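Local coordinates for NMB1025 protein (Neisseria meningitidis serogroup B, PDB 3KJJ) that is of unknown function but belongs to the YjgF (RutC) family of small proteins, which typically assemble as trimers, at the interface of chains A and B. Sequence-based numbering; all coordinates share one arbitrary frame. Chains: chain A/B, NMB1025 protein.

Contact 1: the interface of chains A and B. Residues chain A 11, 13, 24, 26, 31; chain B 67-69, 97-99, 121.
B:Leu69 meets A:Val24, A:Ala26, A:Phe31 and A:Ile11 in an apolar cluster, where the beta-sheet of one YjgF-family subunit packs on that of its neighbour in the three-chain assembly. The two methyl branches of the leucine divide the work. B:Leu69 CD2 lies 3.6 Å from A:Val24 CG1 and also reaches A:Ala26 CB and A:Ile11 CG2. B:Leu69 CD1 stands above the ring plane of A:Phe31, offset past the CE2 side, 3.6 Å from CE2. A forked leucine suits this place because its branches can touch an aromatic ring and small aliphatic groups at once. A:Val24 puts CG1 anti to its backbone N (chi1 176°), which directs CG1 to the leucine while CG2 sits 3.5 Å from the backbone N of B:Ala99. A:Ala26, a mere methyl, probably lets B:Leu69 CD2 come near its strand.

At the other end of the cluster A:Ile11 and B:Val121 approach tip to tip, with A:Ile11 CD1 at 3.4 Å from B:Val121 CG1, a tight fit. The isoleucine's ethyl arm carries CD1 across to this valine and to CA and the imidazole of B:His67.

Polar contact is made through water. A:Tyr13 pairs a flat face for packing, covered near its rim by A:Ile11 CG2, with a phenol OH 2.5 Å from water 1. This water, in plane at the ring edge, stands 2.8 Å from B:Val68 O. A:Tyr13 CD1 lies 3.3 Å from the carbonyl O of B:Thr97.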
ATOM      1  N   ILE A  11      10.761   3.457 -16.529  1.00 22.41           N
ATOM      2  CA  ILE A  11       9.602   2.645 -16.199  1.00 19.81           C
ATOM      3  C   ILE A  11       9.165   1.771 -17.370  1.00 18.32           C
ATOM      4  O   ILE A  11       9.072   2.232 -18.505  1.00 22.41           O
ATOM      5  CB  ILE A  11       8.409   3.504 -15.704  1.00 21.09           C
ATOM      6  CG1 ILE A  11       8.848   4.463 -14.592  1.00 17.17           C
ATOM      7  CG2 ILE A  11       7.309   2.607 -15.146  1.00 15.13           C
ATOM      8  CD1 ILE A  11       7.934   5.661 -14.404  1.00 26.41           C
ATOM      9  N   TYR A  13       5.922  -0.725 -18.477  1.00 16.65           N
ATOM     10  CA  TYR A  13       4.525  -1.009 -18.165  1.00 17.35           C
ATOM     11  C   TYR A  13       4.126  -2.320 -18.829  1.00 18.24           C
ATOM     12  O   TYR A  13       4.466  -2.556 -19.987  1.00 21.80           O
ATOM     13  CB  TYR A  13       3.635   0.144 -18.661  1.00 19.41           C
ATOM     14  CG  TYR A  13       4.003   1.507 -18.086  1.00 18.63           C
ATOM     15  CD1 TYR A  13       3.348   2.011 -16.963  1.00 19.69           C
ATOM     16  CD2 TYR A  13       5.004   2.291 -18.674  1.00 17.35           C
ATOM     17  CE1 TYR A  13       3.679   3.262 -16.430  1.00 12.51           C
ATOM     18  CE2 TYR A  13       5.346   3.537 -18.153  1.00 13.25           C
ATOM     19  CZ  TYR A  13       4.686   4.015 -17.036  1.00 10.42           C
ATOM     20  OH  TYR A  13       5.005   5.247 -16.527  1.00  9.91           O
ATOM     21  N   VAL A  24       4.015  -2.823 -13.347  1.00 14.56           N
ATOM     22  CA  VAL A  24       4.847  -1.662 -13.599  1.00 15.50           C
ATOM     23  C   VAL A  24       6.188  -1.917 -12.919  1.00 18.67           C
ATOM     24  O   VAL A  24       6.239  -2.233 -11.730  1.00 21.03           O
ATOM     25  CB  VAL A  24       4.186  -0.340 -13.083  1.00 14.11           C
ATOM     26  CG1 VAL A  24       5.108   0.828 -13.276  1.00 18.26           C
ATOM     27  CG2 VAL A  24       2.856  -0.059 -13.781  1.00 15.79           C
ATOM     28  N   ALA A  26      10.223  -0.443 -12.182  1.00 21.36           N
ATOM     29  CA  ALA A  26      11.202   0.643 -12.141  1.00 22.21           C
ATOM     30  C   ALA A  26      12.330   0.292 -11.176  1.00 23.92           C
ATOM     31  O   ALA A  26      12.078  -0.059 -10.016  1.00 22.23           O
ATOM     32  CB  ALA A  26      10.550   1.966 -11.736  1.00 22.24           C
ATOM     33  N   PHE A  31       5.555  -3.384  -9.331  1.00 15.80           N
ATOM     34  CA  PHE A  31       4.286  -3.084  -8.681  1.00 17.10           C
ATOM     35  C   PHE A  31       3.186  -3.680  -9.531  1.00 16.48           C
ATOM     36  O   PHE A  31       3.065  -3.351 -10.713  1.00 16.80           O
ATOM     37  CB  PHE A  31       4.092  -1.567  -8.512  1.00 16.22           C
ATOM     38  CG  PHE A  31       5.059  -0.937  -7.544  1.00 16.05           C
ATOM     39  CD1 PHE A  31       4.709  -0.756  -6.210  1.00 12.56           C
ATOM     40  CD2 PHE A  31       6.324  -0.540  -7.962  1.00 15.19           C
ATOM     41  CE1 PHE A  31       5.589  -0.191  -5.302  1.00 18.06           C
ATOM     42  CE2 PHE A  31       7.220   0.037  -7.053  1.00 17.88           C
ATOM     43  CZ  PHE A  31       6.848   0.209  -5.724  1.00 22.06           C
TER
ATOM     44  N   HIS B  67       4.688   9.304 -14.402  1.00 16.30           N
ATOM     45  CA  HIS B  67       5.727   8.585 -13.673  1.00 15.92           C
ATOM     46  C   HIS B  67       5.223   8.029 -12.353  1.00 17.14           C
ATOM     47  O   HIS B  67       6.009   7.800 -11.436  1.00 13.24           O
ATOM     48  CB  HIS B  67       6.961   9.471 -13.468  1.00 14.12           C
ATOM     49  CG  HIS B  67       7.682   9.785 -14.741  1.00 14.03           C
ATOM     50  ND1 HIS B  67       7.269  10.781 -15.599  1.00 17.14           N
ATOM     51  CD2 HIS B  67       8.768   9.216 -15.316  1.00 19.96           C
ATOM     52  CE1 HIS B  67       8.073  10.816 -16.647  1.00 24.98           C
ATOM     53  NE2 HIS B  67       8.991   9.878 -16.500  1.00 20.35           N
ATOM     54  N   VAL B  68       3.909   7.810 -12.278  1.00 16.87           N
ATOM     55  CA  VAL B  68       3.274   7.100 -11.166  1.00 14.21           C
ATOM     56  C   VAL B  68       3.424   5.589 -11.324  1.00 14.67           C
ATOM     57  O   VAL B  68       3.114   5.013 -12.371  1.00 15.95           O
ATOM     58  CB  VAL B  68       1.770   7.440 -11.069  1.00 11.58           C
ATOM     59  CG1 VAL B  68       1.064   6.524 -10.060  1.00 12.00           C
ATOM     60  CG2 VAL B  68       1.597   8.881 -10.691  1.00 12.55           C
ATOM     61  N   LEU B  69       3.889   4.952 -10.263  1.00 13.41           N
ATOM     62  CA  LEU B  69       4.074   3.520 -10.254  1.00 13.01           C
ATOM     63  C   LEU B  69       2.795   2.795  -9.856  1.00 14.33           C
ATOM     64  O   LEU B  69       2.397   1.825 -10.502  1.00 14.52           O
ATOM     65  CB  LEU B  69       5.212   3.144  -9.320  1.00 14.18           C
ATOM     66  CG  LEU B  69       6.612   3.600  -9.763  1.00 21.28           C
ATOM     67  CD1 LEU B  69       7.650   3.152  -8.752  1.00 19.17           C
ATOM     68  CD2 LEU B  69       6.958   3.087 -11.171  1.00 18.03           C
ATOM     69  N   THR B  97      -0.091   4.107 -17.760  1.00 16.08           N
ATOM     70  CA  THR B  97      -1.056   4.016 -16.672  1.00 15.39           C
ATOM     71  C   THR B  97      -0.474   3.141 -15.541  1.00 14.52           C
ATOM     72  O   THR B  97       0.218   2.151 -15.806  1.00 16.46           O
ATOM     73  CB  THR B  97      -2.400   3.470 -17.176  1.00 12.63           C
ATOM     74  OG1 THR B  97      -2.209   2.157 -17.707  1.00 17.27           O
ATOM     75  CG2 THR B  97      -2.964   4.368 -18.283  1.00 15.05           C
ATOM     76  N   PRO B  98      -0.714   3.529 -14.277  1.00 12.01           N
ATOM     77  CA  PRO B  98      -0.056   2.853 -13.156  1.00 12.64           C
ATOM     78  C   PRO B  98      -0.723   1.547 -12.715  1.00 13.88           C
ATOM     79  O   PRO B  98      -1.873   1.275 -13.090  1.00 12.77           O
ATOM     80  CB  PRO B  98      -0.153   3.890 -12.034  1.00 11.75           C
ATOM     81  CG  PRO B  98      -1.430   4.596 -12.321  1.00 12.41           C
ATOM     82  CD  PRO B  98      -1.515   4.689 -13.824  1.00 11.70           C
ATOM     83  N   ALA B  99       0.005   0.745 -11.935  1.00 12.82           N
ATOM     84  CA  ALA B  99      -0.616  -0.343 -11.161  1.00 13.81           C
ATOM     85  C   ALA B  99      -1.688   0.309 -10.298  1.00 15.11           C
ATOM     86  O   ALA B  99      -1.468   1.389  -9.737  1.00 13.82           O
ATOM     87  CB  ALA B  99       0.399  -1.052 -10.294  1.00 13.78           C
ATOM     88  N   VAL B 121       7.947   7.705  -9.218  1.00 16.59           N
ATOM     89  CA  VAL B 121       9.392   7.776  -9.377  0.50 19.23           C
ATOM     90  C   VAL B 121       9.832   9.187  -9.778  1.00 20.82           C
ATOM     91  O   VAL B 121       9.131   9.886 -10.506  1.00 19.37           O
ATOM     92  CB  VAL B 121       9.934   6.673 -10.339  0.50 19.48           C
ATOM     93  CG1 VAL B 121       9.604   6.974 -11.790  0.50 16.21           C
ATOM     94  CG2 VAL B 121      11.435   6.471 -10.150  0.50 16.71           C
TER
HETATM   95  O   HOH W   1       3.340   6.114 -14.921  1.00 14.60           O

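Contact 2: the interface of chains A and B. Residues chain A 32, 34, 74, 117; chain B 70, 72, 74, 101.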
ATOM      1  N   LEU A  32       2.404  -4.580  -8.939  1.00 16.29           N
ATOM      2  CA  LEU A  32       1.286  -5.203  -9.645  1.00 14.96           C
ATOM      3  C   LEU A  32      -0.013  -4.505  -9.278  1.00 16.52           C
ATOM      4  O   LEU A  32      -0.178  -4.051  -8.134  1.00 15.81           O
ATOM      5  CB  LEU A  32       1.160  -6.690  -9.296  1.00 13.92           C
ATOM      6  CG  LEU A  32       2.267  -7.688  -9.634  1.00 19.44           C
ATOM      7  CD1 LEU A  32       1.760  -9.106  -9.387  1.00 19.10           C
ATOM      8  CD2 LEU A  32       2.724  -7.539 -11.051  1.00 13.00           C
ATOM      9  N   GLY A  34      -3.932  -4.556  -8.294  1.00 13.43           N
ATOM     10  CA  GLY A  34      -4.740  -5.481  -7.517  1.00 12.89           C
ATOM     11  C   GLY A  34      -5.294  -6.528  -8.459  1.00 13.26           C
ATOM     12  O   GLY A  34      -5.907  -6.194  -9.489  1.00 15.56           O
ATOM     13  N   TYR A  74      -7.097  -7.878   0.419  1.00 14.05           N
ATOM     14  CA  TYR A  74      -8.384  -7.302   0.750  1.00 16.28           C
ATOM     15  C   TYR A  74      -9.408  -8.417   0.602  1.00 17.84           C
ATOM     16  O   TYR A  74      -9.471  -9.076  -0.441  1.00 23.00           O
ATOM     17  CB  TYR A  74      -8.726  -6.145  -0.212  1.00 16.11           C
ATOM     18  CG  TYR A  74      -7.718  -5.004  -0.240  1.00 22.15           C
ATOM     19  CD1 TYR A  74      -7.708  -4.025   0.754  1.00 16.74           C
ATOM     20  CD2 TYR A  74      -6.783  -4.901  -1.269  1.00 19.28           C
ATOM     21  CE1 TYR A  74      -6.794  -2.979   0.730  1.00 22.10           C
ATOM     22  CE2 TYR A  74      -5.861  -3.856  -1.302  1.00 23.19           C
ATOM     23  CZ  TYR A  74      -5.871  -2.903  -0.301  1.00 25.11           C
ATOM     24  OH  TYR A  74      -4.956  -1.873  -0.329  1.00 21.10           O
ATOM     25  N   LYS A 117      -2.801  -7.388  -3.833  1.00 17.37           N
ATOM     26  CA  LYS A 117      -1.926  -6.370  -4.391  1.00 20.17           C
ATOM     27  C   LYS A 117      -0.485  -6.654  -3.966  1.00 20.26           C
ATOM     28  O   LYS A 117      -0.180  -6.733  -2.775  1.00 21.09           O
ATOM     29  CB  LYS A 117      -2.388  -4.986  -3.906  1.00 23.32           C
ATOM     30  CG  LYS A 117      -1.516  -3.799  -4.302  1.00 30.20           C
ATOM     31  CD  LYS A 117      -0.622  -3.341  -3.147  1.00 37.19           C
ATOM     32  CE  LYS A 117      -0.628  -1.830  -2.982  1.00 41.73           C
ATOM     33  NZ  LYS A 117      -1.795  -1.393  -2.153  1.00 42.12           N
TER
ATOM     34  N   ASP B  70       2.148   3.292  -8.806  1.00 12.55           N
ATOM     35  CA  ASP B  70       1.068   2.571  -8.162  1.00 17.67           C
ATOM     36  C   ASP B  70       0.088   3.573  -7.562  1.00 17.93           C
ATOM     37  O   ASP B  70       0.485   4.632  -7.062  1.00 16.91           O
ATOM     38  CB  ASP B  70       1.661   1.634  -7.093  1.00 19.16           C
ATOM     39  CG  ASP B  70       0.613   0.780  -6.381  1.00 28.12           C
ATOM     40  OD1 ASP B  70       0.154  -0.225  -6.965  1.00 30.17           O
ATOM     41  OD2 ASP B  70       0.285   1.095  -5.212  1.00 28.95           O
ATOM     42  N   VAL B  72      -3.549   3.462  -5.099  1.00 15.20           N
ATOM     43  CA  VAL B  72      -4.631   2.794  -4.395  1.00 15.29           C
ATOM     44  C   VAL B  72      -5.710   3.839  -4.201  1.00 15.86           C
ATOM     45  O   VAL B  72      -5.442   4.948  -3.723  1.00 15.62           O
ATOM     46  CB  VAL B  72      -4.201   2.204  -3.042  1.00 15.93           C
ATOM     47  CG1 VAL B  72      -5.349   1.392  -2.419  1.00 16.55           C
ATOM     48  CG2 VAL B  72      -2.982   1.334  -3.206  1.00 16.28           C
ATOM     49  N   TYR B  74      -9.320   4.563  -2.551  1.00 10.80           N
ATOM     50  CA  TYR B  74     -10.256   4.178  -1.529  1.00 16.70           C
ATOM     51  C   TYR B  74     -11.523   4.975  -1.818  1.00 13.01           C
ATOM     52  O   TYR B  74     -11.473   6.193  -1.936  1.00 16.79           O
ATOM     53  CB  TYR B  74      -9.683   4.513  -0.153  1.00 10.88           C
ATOM     54  CG  TYR B  74      -8.399   3.787   0.207  1.00 18.85           C
ATOM     55  CD1 TYR B  74      -8.411   2.446   0.594  1.00 12.75           C
ATOM     56  CD2 TYR B  74      -7.167   4.454   0.185  1.00 16.14           C
ATOM     57  CE1 TYR B  74      -7.234   1.782   0.925  1.00 17.72           C
ATOM     58  CE2 TYR B  74      -5.998   3.798   0.508  1.00 14.53           C
ATOM     59  CZ  TYR B  74      -6.035   2.467   0.878  1.00 17.77           C
ATOM     60  OH  TYR B  74      -4.872   1.823   1.210  1.00 25.87           O
ATOM     61  N   ALA B 101      -5.291  -0.320  -7.606  1.00 13.78           N
ATOM     62  CA  ALA B 101      -6.263  -1.121  -6.877  1.00 12.58           C
ATOM     63  C   ALA B 101      -7.357  -0.193  -6.374  1.00 13.51           C
ATOM     64  O   ALA B 101      -7.104   0.966  -6.038  1.00 15.86           O
ATOM     65  CB  ALA B 101      -5.592  -1.878  -5.732  1.00 11.74           C
TER
HETATM   66  O   HOH W   2       1.225  -2.968  -6.138  1.00 27.55           O
HETATM   67  O   HOH W   3      -1.933  -1.927  -6.620  1.00 41.45           O
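A:Lys117 on strand 114-121 and A:Tyr74 on strand 68-75 of chain A meet B:Val72 on strand 68-75 of chain B, and these three bury the most surface here, at the subunit interface of this YjgF-family protein. The lysine leaves its strand with CG anti to the backbone N (chi1 175°) and then bends at each later torsion. A:Lys117 CE packs 3.9 Å from B:Val72 CG2, and A:Lys117 NZ ends 3.2 Å from that same B:Val72 CG2. A long, flexible side chain suits this site: the bent chain sets CE and the amine NZ together against one valine methyl.

The carboxylate of B:Asp70 is nearby, but A:Lys117 NZ stands 4.5 Å from B:Asp70 OD2, too far for a salt bridge; the opposite charges may still attract. The other oxygen, OD1, is linked by water to the carbonyl O of A:Leu32. Water 2 lies 2.7 Å from A:Leu32 O, and water 3 lies 2.7 Å from B:Asp70 OD1, each also touching the opposite partner, so two separate water bridges join the same two oxygens. A carboxylate oxygen, with its several acceptor directions, can take both waters.

B:Val72, branched at CB as often in strands, uses both methyls. While CG2 meets the lysine, CG1 faces the phenol of A:Tyr74 tip to tip and also covers one face of the B:Tyr74 ring near its rim. The two tyrosine side chains cross at about a right angle, with A:Tyr74 OH 3.9 Å from B:Val72 CG1 and 4.0 Å from B:Tyr74 OH.

The C-alpha centres of contact 1 and contact 2 lie about 13 Å apart, and the two form neighbouring parts of one interface. Strand 68-75 of chain B runs through both, giving B:Val68 and B:Leu69 to contact 1 and the alternate residues B:Asp70, B:Val72 and B:Tyr74 to contact 2; strand 99-104 of chain B also serves both, through B:Ala99 and B:Ala101. On chain A, strand 29-32 joins them through A:Phe31 and A:Leu32. Because the interface is not an exact two-fold, its two faces differ, as fits a ring of three subunits.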